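VP1 (Merkel cell polyomavirus, PDB 4FMH) builds the five-copy units of the viral capsid and, through the jelly-roll part described here, binds sialylated glycans used in attachment to host cells. Local coordinates at residues 28-33 with 45-50; 257-262 with 270-275; 69-74 with 190-195; 130-135 with 214-219. All coordinates share one frame; numbering follows the deposited sequence.

Contact 1 of 4, residues 28-33 with 45-50. With SIA (N-acetyl-alpha-neuraminic acid), chain U.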
# COMPACT_ATOMS: atom_id res chain seq x y z
N LEU B 28 -9.42 -26.35 -6.32
CA LEU B 28 -9.46 -26.24 -7.76
C LEU B 28 -8.05 -25.99 -8.27
O LEU B 28 -7.43 -24.99 -7.92
CB LEU B 28 -10.39 -25.10 -8.20
CG LEU B 28 -11.90 -25.33 -8.08
CD1 LEU B 28 -12.67 -24.01 -8.29
CD2 LEU B 28 -12.38 -26.39 -9.07
N ASN B 29 -7.55 -26.91 -9.10
CA ASN B 29 -6.25 -26.70 -9.74
C ASN B 29 -6.36 -25.71 -10.89
O ASN B 29 -7.41 -25.60 -11.52
CB ASN B 29 -5.66 -28.02 -10.22
CG ASN B 29 -4.90 -28.73 -9.14
OD1 ASN B 29 -4.05 -28.14 -8.45
ND2 ASN B 29 -5.18 -30.02 -8.97
N PRO B 30 -5.26 -24.97 -11.16
CA PRO B 30 -5.32 -23.89 -12.15
C PRO B 30 -5.41 -24.40 -13.59
O PRO B 30 -4.89 -25.49 -13.89
CB PRO B 30 -4.01 -23.13 -11.92
CG PRO B 30 -3.08 -24.15 -11.39
CD PRO B 30 -3.92 -25.08 -10.55
N ARG B 31 -6.07 -23.63 -14.44
CA ARG B 31 -6.24 -23.99 -15.85
C ARG B 31 -5.61 -22.91 -16.74
O ARG B 31 -6.31 -22.12 -17.40
CB ARG B 31 -7.72 -24.22 -16.18
CG ARG B 31 -8.42 -25.30 -15.33
CD ARG B 31 -7.73 -26.66 -15.42
NE ARG B 31 -8.38 -27.69 -14.60
CZ ARG B 31 -7.74 -28.61 -13.88
NH1 ARG B 31 -6.41 -28.63 -13.85
NH2 ARG B 31 -8.42 -29.50 -13.17
N MET B 32 -4.29 -22.90 -16.75
CA MET B 32 -3.48 -21.87 -17.41
C MET B 32 -3.31 -22.04 -18.91
O MET B 32 -2.87 -21.12 -19.60
CB MET B 32 -2.11 -21.80 -16.73
CG MET B 32 -2.14 -21.36 -15.27
SD MET B 32 -2.68 -19.65 -15.04
CE MET B 32 -4.39 -19.85 -14.52
N GLY B 33 -3.64 -23.23 -19.42
CA GLY B 33 -3.51 -23.50 -20.85
C GLY B 33 -3.07 -24.94 -21.07
O GLY B 33 -3.67 -25.64 -21.87
N TRP B 45 4.35 -28.87 -18.52
CA TRP B 45 3.97 -27.46 -18.42
C TRP B 45 2.61 -27.24 -17.74
O TRP B 45 2.04 -26.15 -17.82
CB TRP B 45 4.06 -26.77 -19.78
CG TRP B 45 5.50 -26.51 -20.20
CD1 TRP B 45 6.13 -26.99 -21.31
CD2 TRP B 45 6.48 -25.75 -19.48
NE1 TRP B 45 7.44 -26.55 -21.34
CE2 TRP B 45 7.68 -25.79 -20.23
CE3 TRP B 45 6.45 -25.01 -18.28
CZ2 TRP B 45 8.84 -25.13 -19.82
CZ3 TRP B 45 7.61 -24.37 -17.87
CH2 TRP B 45 8.79 -24.43 -18.64
N TYR B 46 2.10 -28.28 -17.08
CA TYR B 46 0.89 -28.18 -16.27
C TYR B 46 1.03 -27.06 -15.24
O TYR B 46 2.02 -26.99 -14.51
CB TYR B 46 0.65 -29.52 -15.57
CG TYR B 46 -0.49 -29.56 -14.59
CD1 TYR B 46 -1.80 -29.27 -14.98
CD2 TYR B 46 -0.26 -29.94 -13.26
CE1 TYR B 46 -2.85 -29.33 -14.07
CE2 TYR B 46 -1.31 -30.01 -12.35
CZ TYR B 46 -2.60 -29.70 -12.76
OH TYR B 46 -3.62 -29.77 -11.85
N THR B 47 0.01 -26.20 -15.20
CA THR B 47 -0.07 -24.96 -14.38
C THR B 47 0.64 -23.76 -15.01
O THR B 47 0.78 -22.71 -14.37
CB THR B 47 0.31 -25.15 -12.86
OG1 THR B 47 1.73 -25.17 -12.70
CG2 THR B 47 -0.32 -26.41 -12.27
N TYR B 48 1.06 -23.92 -16.26
CA TYR B 48 1.67 -22.84 -17.04
C TYR B 48 0.99 -22.68 -18.40
O TYR B 48 0.20 -23.54 -18.83
CB TYR B 48 3.17 -23.11 -17.27
CG TYR B 48 4.02 -23.21 -16.04
CD1 TYR B 48 4.72 -22.10 -15.55
CD2 TYR B 48 4.16 -24.43 -15.35
CE1 TYR B 48 5.52 -22.19 -14.41
CE2 TYR B 48 4.96 -24.53 -14.21
CZ TYR B 48 5.63 -23.40 -13.75
OH TYR B 48 6.41 -23.48 -12.63
N THR B 49 1.30 -21.57 -19.06
CA THR B 49 0.99 -21.39 -20.47
C THR B 49 2.20 -21.89 -21.26
O THR B 49 3.19 -22.34 -20.67
CB THR B 49 0.77 -19.89 -20.83
OG1 THR B 49 1.98 -19.15 -20.57
CG2 THR B 49 -0.38 -19.29 -20.04
N TYR B 50 2.11 -21.83 -22.59
CA TYR B 50 3.31 -21.89 -23.41
C TYR B 50 3.93 -20.49 -23.46
O TYR B 50 3.63 -19.65 -22.61
CB TYR B 50 3.01 -22.43 -24.83
CG TYR B 50 2.81 -23.93 -24.92
CD1 TYR B 50 2.95 -24.75 -23.79
CD2 TYR B 50 2.54 -24.54 -26.14
CE1 TYR B 50 2.79 -26.13 -23.88
CE2 TYR B 50 2.38 -25.92 -26.25
CZ TYR B 50 2.50 -26.71 -25.11
OH TYR B 50 2.35 -28.07 -25.22
C1 SIA U . 13.09 -21.55 -25.45
C2 SIA U . 13.04 -23.07 -25.29
C3 SIA U . 12.52 -23.42 -23.88
C4 SIA U . 11.00 -23.23 -23.70
C5 SIA U . 10.22 -23.91 -24.83
C6 SIA U . 10.76 -23.52 -26.21
C7 SIA U . 10.06 -24.35 -27.31
C8 SIA U . 10.21 -23.79 -28.73
C9 SIA U . 11.59 -24.02 -29.34
C10 SIA U . 7.87 -24.49 -24.46
C11 SIA U . 6.47 -23.96 -24.32
N5 SIA U . 8.81 -23.57 -24.68
O1A SIA U . 13.31 -20.84 -24.44
O1B SIA U . 12.92 -21.04 -26.58
O4 SIA U . 10.56 -23.79 -22.45
O6 SIA U . 12.19 -23.69 -26.29
O7 SIA U . 10.52 -25.71 -27.25
O8 SIA U . 9.23 -24.39 -29.60
O9 SIA U . 12.34 -22.81 -29.21
O10 SIA U . 8.10 -25.68 -24.38
O HOH W 1 -2.97 -25.34 -15.82
O HOH W 2 -5.82 -31.23 -12.29
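The loop that follows strand 11-28 doubles back on itself, and N29 to M32 pack against a type II beta turn, W45 to Y48, beside the sialic acid site. T47 is third in the turn and has positive phi (82°). The turn closes through Y48 N to W45 O. Y46 points its hydroxyl tip across the contact. Y46 OH comes within 3.1 Å of N29 CB, and the ring and the N29 amide stand nearly perpendicular. N29 OD1 bonds L181 N of a second subunit. R31 bends at chi2 (-57°), which brings NH1 to the edge of the ring, 3.6 Å from Y46 CE1. R31 NE forms a salt bridge with D192 OD2. Water 2 joins R31 and Y46, 2.7 Å from Y46 OH and also accepting from R31 NH1. T47 CG2 lies over the centre of the Y46 ring and also meets P30 CG at 3.7 Å. M32 turns its CG onto the turn backbone, 3.3 Å from T47 O. Water 1 bridges the two backbones. It donates to P30 O at 2.7 Å, accepts from M32 N, and takes a weak bond from T47 N. At the far end W45 and Y50 both touch the acetamido group of the sialic acid. W45 NE1 gives a weak bond to O10 at 3.2 Å, and Y50 CD1 touches methyl C11. T47 and T49 bond by backbone to strand 269-287, R31 bonds to A69 next to strand 71-76, G180 of the second subunit packs on N29 and Y46, and Q179 of that subunit packs on T47 and Y48.

Contact 2 of 4, residues 257-262 with 270-275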
# COMPACT_ATOMS: atom_id res chain seq x y z
N ASP B 257 -6.25 -17.76 -10.48
CA ASP B 257 -5.10 -17.21 -9.74
C ASP B 257 -3.81 -17.25 -10.55
O ASP B 257 -2.99 -18.17 -10.39
CB ASP B 257 -4.94 -17.92 -8.39
CG ASP B 257 -6.10 -17.63 -7.45
OD1 ASP B 257 -6.14 -16.52 -6.88
OD2 ASP B 257 -6.98 -18.51 -7.32
N ILE B 258 -3.65 -16.26 -11.41
CA ILE B 258 -2.41 -16.06 -12.17
C ILE B 258 -1.42 -15.34 -11.25
O ILE B 258 -1.75 -14.30 -10.68
CB ILE B 258 -2.64 -15.25 -13.46
CG1 ILE B 258 -3.59 -16.02 -14.39
CG2 ILE B 258 -1.30 -14.94 -14.16
CD1 ILE B 258 -4.20 -15.18 -15.53
N VAL B 259 -0.23 -15.92 -11.08
CA VAL B 259 0.73 -15.40 -10.09
C VAL B 259 1.98 -14.78 -10.71
O VAL B 259 2.89 -14.36 -9.99
CB VAL B 259 1.15 -16.49 -9.07
CG1 VAL B 259 -0.02 -16.85 -8.17
CG2 VAL B 259 1.74 -17.72 -9.77
N GLY B 260 2.04 -14.73 -12.04
CA GLY B 260 3.16 -14.09 -12.71
C GLY B 260 3.82 -14.93 -13.78
O GLY B 260 3.33 -16.01 -14.12
N PHE B 261 4.94 -14.42 -14.30
CA PHE B 261 5.67 -15.05 -15.39
C PHE B 261 6.82 -15.90 -14.89
O PHE B 261 7.53 -15.51 -13.95
CB PHE B 261 6.28 -14.00 -16.33
CG PHE B 261 5.28 -13.17 -17.08
CD1 PHE B 261 4.59 -13.68 -18.17
CD2 PHE B 261 5.07 -11.83 -16.71
CE1 PHE B 261 3.68 -12.89 -18.88
CE2 PHE B 261 4.17 -11.03 -17.42
CZ PHE B 261 3.47 -11.57 -18.50
N LEU B 262 7.02 -17.04 -15.55
CA LEU B 262 8.28 -17.76 -15.49
C LEU B 262 9.16 -17.19 -16.60
O LEU B 262 8.80 -17.23 -17.78
CB LEU B 262 8.07 -19.26 -15.71
CG LEU B 262 9.31 -20.17 -15.62
CD1 LEU B 262 9.90 -20.20 -14.20
CD2 LEU B 262 8.98 -21.57 -16.10
N ALA B 270 6.31 -17.38 -19.85
CA ALA B 270 5.05 -18.10 -19.71
C ALA B 270 4.36 -17.70 -18.41
O ALA B 270 5.02 -17.51 -17.39
CB ALA B 270 5.31 -19.61 -19.74
N LEU B 271 3.04 -17.57 -18.44
CA LEU B 271 2.29 -17.30 -17.20
C LEU B 271 2.12 -18.57 -16.37
O LEU B 271 2.20 -19.69 -16.88
CB LEU B 271 0.94 -16.63 -17.50
CG LEU B 271 0.97 -15.15 -17.88
CD1 LEU B 271 -0.37 -14.74 -18.46
CD2 LEU B 271 1.34 -14.26 -16.67
N HIS B 272 1.89 -18.38 -15.07
CA HIS B 272 1.82 -19.47 -14.10
C HIS B 272 0.66 -19.19 -13.16
O HIS B 272 0.38 -18.03 -12.84
CB HIS B 272 3.15 -19.54 -13.32
CG HIS B 272 3.24 -20.65 -12.32
ND1 HIS B 272 2.81 -21.94 -12.57
CD2 HIS B 272 3.77 -20.67 -11.07
CE1 HIS B 272 3.04 -22.69 -11.51
NE2 HIS B 272 3.62 -21.95 -10.59
N GLY B 273 -0.03 -20.25 -12.75
CA GLY B 273 -1.12 -20.12 -11.78
C GLY B 273 -0.93 -21.06 -10.61
O GLY B 273 -0.14 -22.00 -10.69
N LEU B 274 -1.66 -20.81 -9.53
CA LEU B 274 -1.66 -21.69 -8.36
C LEU B 274 -3.07 -22.20 -8.05
O LEU B 274 -4.05 -21.57 -8.46
CB LEU B 274 -1.06 -20.96 -7.14
CG LEU B 274 0.44 -20.67 -7.18
CD1 LEU B 274 0.81 -19.81 -5.96
CD2 LEU B 274 1.25 -21.97 -7.16
N PRO B 275 -3.19 -23.34 -7.34
CA PRO B 275 -4.49 -23.87 -6.94
C PRO B 275 -5.11 -23.03 -5.83
O PRO B 275 -4.41 -22.25 -5.16
CB PRO B 275 -4.16 -25.26 -6.37
CG PRO B 275 -2.72 -25.50 -6.65
CD PRO B 275 -2.09 -24.15 -6.77
O HOH W 3 -6.66 -20.92 -8.66
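The F261 ring takes L271 CD2 over one face and A270 O at its edge, near the ring plane. The methyl is 3.8 Å from the ring centroid of F261, a CH-pi contact that leans toward the CE1 side. L271 CD2 also touches I258 CG2 at 3.7 Å, so one methyl touches two side chains of the opposite strand. The H272 ring is on the other face of the sheet. V259 CG2 meets its CD2 obliquely at 3.8 Å, and the two side chains run alongside in the same direction. CG of H272 is anti to the backbone N (chi1 -178°), and ND1 bonds T47 O while Y48 stacks on the ring. These strands, 250-263 and 269-287, form an antiparallel hairpin of the jelly roll. I258 pairs with G273 and F261 with L271, both non-hydrogen-bonded. Three steps on one strand therefore match two on the other, and V259 and G260 make a beta bulge opposite H272. V259 N reaches H272 O at 2.8 Å, almost straight. H272 N to G260 O is weak. Beyond the bulge L262 and A270 exchange two bonds, with L262 N to A270 O at 2.8 Å. At the other end L274 N bonds D257 O, which also receives a short CA-H contact from G273, 3.0 Å from CA to O. V259 CG1 packs on L274 CD1. Water 3 donates to both D257 OD2, at 2.8 Å, and L274 O. D257 OD1 bonds H133 ND1 and forms a salt bridge with R276. I108 and V110 of a third subunit cover I258 and F261.

Contact 3 of 4, residues 69-74 with 190-195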
# COMPACT_ATOMS: atom_id res chain seq x y z
N ALA B 69 -7.68 -19.88 -18.27
CA ALA B 69 -9.13 -19.90 -18.18
C ALA B 69 -9.56 -20.04 -16.73
O ALA B 69 -8.76 -20.41 -15.87
CB ALA B 69 -9.69 -21.06 -19.03
N TYR B 70 -10.82 -19.71 -16.45
CA TYR B 70 -11.39 -19.84 -15.12
C TYR B 70 -11.47 -21.29 -14.67
O TYR B 70 -11.68 -22.20 -15.50
CB TYR B 70 -12.78 -19.20 -15.05
CG TYR B 70 -12.73 -17.69 -15.13
CD1 TYR B 70 -12.42 -16.92 -13.99
CD2 TYR B 70 -12.98 -17.02 -16.33
CE1 TYR B 70 -12.37 -15.52 -14.07
CE2 TYR B 70 -12.92 -15.64 -16.41
CZ TYR B 70 -12.62 -14.89 -15.29
OH TYR B 70 -12.57 -13.52 -15.39
N SER B 71 -11.28 -21.51 -13.38
CA SER B 71 -11.57 -22.81 -12.78
C SER B 71 -12.99 -22.76 -12.27
O SER B 71 -13.45 -21.71 -11.82
CB SER B 71 -10.60 -23.12 -11.63
OG SER B 71 -9.29 -23.32 -12.12
N VAL B 72 -13.68 -23.90 -12.34
CA VAL B 72 -15.04 -23.99 -11.82
C VAL B 72 -15.42 -25.43 -11.46
O VAL B 72 -15.02 -26.39 -12.14
CB VAL B 72 -16.10 -23.31 -12.77
CG1 VAL B 72 -15.89 -23.71 -14.21
CG2 VAL B 72 -17.54 -23.60 -12.33
N ALA B 73 -16.15 -25.56 -10.36
CA ALA B 73 -16.76 -26.83 -9.99
C ALA B 73 -18.18 -26.61 -9.51
O ALA B 73 -18.48 -25.57 -8.91
CB ALA B 73 -15.93 -27.54 -8.90
N ARG B 74 -19.04 -27.58 -9.79
CA ARG B 74 -20.36 -27.67 -9.17
C ARG B 74 -20.32 -28.77 -8.10
O ARG B 74 -19.98 -29.91 -8.40
CB ARG B 74 -21.44 -27.98 -10.21
CG ARG B 74 -22.86 -28.03 -9.63
CD ARG B 74 -23.86 -28.61 -10.62
NE ARG B 74 -25.20 -28.74 -10.04
CZ ARG B 74 -25.60 -29.75 -9.25
NH1 ARG B 74 -24.76 -30.73 -8.93
NH2 ARG B 74 -26.84 -29.76 -8.77
N ASP B 190 -19.80 -22.31 -16.86
CA ASP B 190 -20.35 -23.64 -16.61
C ASP B 190 -19.42 -24.78 -17.01
O ASP B 190 -19.80 -25.95 -16.98
CB ASP B 190 -21.72 -23.78 -17.29
CG ASP B 190 -21.66 -23.54 -18.80
OD1 ASP B 190 -20.55 -23.56 -19.38
OD2 ASP B 190 -22.73 -23.33 -19.41
N LYS B 191 -18.18 -24.43 -17.38
CA LYS B 191 -17.21 -25.43 -17.82
C LYS B 191 -15.80 -25.05 -17.37
O LYS B 191 -15.30 -23.96 -17.71
CB LYS B 191 -17.26 -25.57 -19.33
CG LYS B 191 -16.74 -26.89 -19.88
CD LYS B 191 -16.48 -26.79 -21.39
CE LYS B 191 -17.75 -26.87 -22.24
NZ LYS B 191 -18.78 -25.82 -21.99
N ASP B 192 -15.17 -25.95 -16.63
CA ASP B 192 -13.81 -25.77 -16.10
C ASP B 192 -12.80 -25.69 -17.24
O ASP B 192 -12.81 -26.52 -18.15
CB ASP B 192 -13.47 -26.94 -15.16
CG ASP B 192 -12.11 -26.81 -14.51
OD1 ASP B 192 -11.91 -25.89 -13.68
OD2 ASP B 192 -11.23 -27.65 -14.81
N GLY B 193 -11.94 -24.67 -17.19
CA GLY B 193 -10.85 -24.52 -18.15
C GLY B 193 -11.23 -24.24 -19.59
O GLY B 193 -10.45 -24.54 -20.49
N ASN B 194 -12.41 -23.65 -19.82
CA ASN B 194 -12.86 -23.34 -21.18
C ASN B 194 -13.28 -21.90 -21.47
O ASN B 194 -13.58 -21.55 -22.62
CB ASN B 194 -13.99 -24.29 -21.60
CG ASN B 194 -13.49 -25.39 -22.50
OD1 ASN B 194 -13.40 -25.22 -23.72
ND2 ASN B 194 -13.17 -26.54 -21.91
N TYR B 195 -13.31 -21.06 -20.44
CA TYR B 195 -13.67 -19.66 -20.62
C TYR B 195 -12.43 -18.83 -20.34
O TYR B 195 -12.01 -18.72 -19.19
CB TYR B 195 -14.82 -19.28 -19.68
CG TYR B 195 -16.15 -19.87 -20.09
CD1 TYR B 195 -16.54 -21.14 -19.65
CD2 TYR B 195 -17.02 -19.17 -20.93
CE1 TYR B 195 -17.77 -21.69 -20.04
CE2 TYR B 195 -18.24 -19.71 -21.32
CZ TYR B 195 -18.61 -20.97 -20.87
OH TYR B 195 -19.82 -21.50 -21.25
O HOH W 4 -13.47 -21.89 -17.66
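Y70 O is gripped by two donors. G193 N reaches Y70 O at 3.0 Å, almost in line with the carbonyl, and water 4 donates to it at 2.8 Å. The same water donates to K191 O and accepts from Y195 N, so it ties the carbonyl of Y70 to K191 at the start of the turn and to Y195 just after it. The next backbone bond along is Y70 N to Y195 O at 3.1 Å. Y195 O also lies 3.3 Å from A69 CA, a CA-H contact. A69 CB rests on the peptide of G193, and the Y70 ring comes to Y195 O obliquely through CD2. The third bond uses a side chain. CG of D192 is anti to the backbone N (chi1 -177°), which carries OD1 over to V72 N at 3.0 Å. It accepts on its anti lone pair, the one away from OD2. OD2 forms a salt bridge with R31, so the carboxylate is held from two sides. V72 CG1 presses against the chain where K191 joins D192, 3.4 Å from K191 C. Within the 190-195 segment Y195 OH donates to D190 OD1 at 2.9 Å, from above the carboxylate plane. The Y70 hydroxyl leads elsewhere, to W200 O and Y132 OH. K191 to N194 form a type II beta turn, with G193 at the third position and positive phi (67°). It is a partly exposed turn between strands 186-189 and 200-202, laid against strand 71-76 of the VP1 jelly roll and the residues before it.

Contact 4 of 4, residues 130-135 with 214-219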
# COMPACT_ATOMS: atom_id res chain seq x y z
N VAL B 130 2.42 -9.99 -14.16
CA VAL B 130 0.96 -9.99 -14.24
C VAL B 130 0.33 -10.93 -13.21
O VAL B 130 0.63 -12.13 -13.19
CB VAL B 130 0.45 -10.35 -15.66
CG1 VAL B 130 -1.07 -10.47 -15.67
CG2 VAL B 130 0.93 -9.30 -16.68
N ASN B 131 -0.51 -10.36 -12.34
CA ASN B 131 -1.35 -11.14 -11.44
C ASN B 131 -2.83 -10.93 -11.73
O ASN B 131 -3.25 -9.82 -12.07
CB ASN B 131 -1.09 -10.79 -9.97
CG ASN B 131 0.03 -11.62 -9.36
OD1 ASN B 131 -0.21 -12.48 -8.51
ND2 ASN B 131 1.27 -11.37 -9.79
N TYR B 132 -3.60 -12.00 -11.59
CA TYR B 132 -5.05 -11.91 -11.64
C TYR B 132 -5.60 -12.90 -10.64
O TYR B 132 -5.32 -14.10 -10.73
CB TYR B 132 -5.57 -12.22 -13.05
CG TYR B 132 -7.06 -12.09 -13.23
CD1 TYR B 132 -7.66 -10.83 -13.38
CD2 TYR B 132 -7.89 -13.22 -13.24
CE1 TYR B 132 -9.04 -10.70 -13.54
CE2 TYR B 132 -9.27 -13.10 -13.40
CZ TYR B 132 -9.84 -11.84 -13.55
OH TYR B 132 -11.20 -11.73 -13.71
N HIS B 133 -6.39 -12.39 -9.69
CA HIS B 133 -6.93 -13.22 -8.63
C HIS B 133 -8.40 -12.94 -8.42
O HIS B 133 -8.80 -11.79 -8.24
CB HIS B 133 -6.16 -13.02 -7.33
CG HIS B 133 -4.71 -13.34 -7.45
ND1 HIS B 133 -4.23 -14.63 -7.40
CD2 HIS B 133 -3.64 -12.54 -7.69
CE1 HIS B 133 -2.92 -14.61 -7.58
NE2 HIS B 133 -2.54 -13.36 -7.75
N MET B 134 -9.20 -14.00 -8.44
CA MET B 134 -10.63 -13.88 -8.21
C MET B 134 -11.18 -15.20 -7.70
O MET B 134 -10.64 -16.27 -7.99
CB MET B 134 -11.37 -13.44 -9.49
CG MET B 134 -11.60 -14.52 -10.55
SD MET B 134 -13.11 -15.50 -10.35
CE MET B 134 -14.37 -14.27 -10.62
N PHE B 135 -12.24 -15.12 -6.91
CA PHE B 135 -13.03 -16.29 -6.56
C PHE B 135 -14.48 -15.87 -6.48
O PHE B 135 -14.79 -14.69 -6.26
CB PHE B 135 -12.53 -16.97 -5.27
CG PHE B 135 -12.87 -16.22 -4.00
CD1 PHE B 135 -12.05 -15.20 -3.53
CD2 PHE B 135 -14.01 -16.55 -3.27
CE1 PHE B 135 -12.36 -14.52 -2.35
CE2 PHE B 135 -14.33 -15.88 -2.09
CZ PHE B 135 -13.50 -14.86 -1.63
N GLY B 214 -12.37 -9.94 -6.78
CA GLY B 214 -11.23 -10.07 -7.69
C GLY B 214 -10.36 -8.85 -7.80
O GLY B 214 -10.73 -7.77 -7.34
N SER B 215 -9.20 -9.02 -8.44
CA SER B 215 -8.22 -7.96 -8.63
C SER B 215 -7.27 -8.32 -9.76
O SER B 215 -7.08 -9.51 -10.09
CB SER B 215 -7.43 -7.73 -7.33
OG SER B 215 -6.61 -8.85 -7.02
N ILE B 216 -6.69 -7.29 -10.37
CA ILE B 216 -5.64 -7.48 -11.35
C ILE B 216 -4.42 -6.66 -10.94
O ILE B 216 -4.53 -5.68 -10.18
CB ILE B 216 -6.10 -7.08 -12.79
CG1 ILE B 216 -5.23 -7.74 -13.86
CG2 ILE B 216 -6.16 -5.55 -12.96
CD1 ILE B 216 -5.79 -7.63 -15.30
N GLN B 217 -3.26 -7.08 -11.43
CA GLN B 217 -2.02 -6.33 -11.30
C GLN B 217 -1.25 -6.51 -12.60
O GLN B 217 -0.90 -7.64 -12.97
CB GLN B 217 -1.21 -6.87 -10.11
CG GLN B 217 0.25 -6.45 -10.08
CD GLN B 217 0.99 -7.18 -8.97
OE1 GLN B 217 0.72 -6.95 -7.79
NE2 GLN B 217 1.90 -8.08 -9.35
N THR B 218 -1.01 -5.41 -13.31
CA THR B 218 -0.23 -5.48 -14.56
C THR B 218 1.23 -5.08 -14.30
O THR B 218 1.65 -4.98 -13.16
CB THR B 218 -0.89 -4.69 -15.72
OG1 THR B 218 -0.80 -3.28 -15.48
CG2 THR B 218 -2.35 -5.09 -15.87
N GLY B 219 2.01 -4.89 -15.36
CA GLY B 219 3.46 -4.72 -15.24
C GLY B 219 4.17 -6.04 -15.49
O GLY B 219 3.60 -7.10 -15.25
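N131 rises from its strand next to Q217 of the neighbouring one. Its CB meets Q217 CB at 3.9 Å, and the two side chains then run side by side. At the tip N131 ND2 comes 3.4 Å from Q217 NE2. Both are donors, so this is contact without a bond, and both turn to G129 O; ND2 also bonds T224 OG1 and NE2 also bonds P223 O. The other branch, N131 OD1, is taken up within its own strand. H133 NE2 donates to N131 OD1 at 2.6 Å, in the ring plane and onto a lone pair of the amide oxygen. H133 ND1 bonds D257 OD1, so the ring is held at both nitrogens, which is consistent with a protonated imidazole. Y132 and I216 pack on the opposite face of the sheet. CG of Y132 is anti to the backbone N (chi1 -177°), and its ring turns an edge to I216, where I216 CG1 lies 4.0 Å from Y132 CD1. The backbones are antiparallel, 177° between axes. N131 and Q217 exchange two bonds, as do H133 and S215, with S215 N to H133 O at 2.8 Å. M134 and G214 approach closely, 3.8 Å from M134 CB to G214 CA. Q217 OE1 bonds a glycerol, probably from the crystallisation liquor. Strand 131-138 lies between strands 210-217 and 250-263, bonding I258 and A256 on the latter side. G214 to I216 pair in turn with a strand of a third subunit, so the sheet continues across the interface.

How the contacts relate
Contacts 2 and 4 are antiparallel strand pairs of one sheet, contact 4 regular and contact 2 bulged, linked through strand 250-263: I258 N bonds Y132 O at 2.8 Å. Both are buried and both touch the third subunit. Contact 1 is also buried but is made by loops. Water and side chains hold it, and it borders contact 2, where T49 OG1 meets L271 N at 2.9 Å. Contact 3 is the one that is only partly buried. It sets a surface turn on a strand, mixing backbone bonds with a carboxylate, and R31 connects it to contact 1. Contacts 3 and 4 meet through the hydroxyls of Y70 and Y132. Contact 1 alone among the four includes residues of the sialic acid pocket.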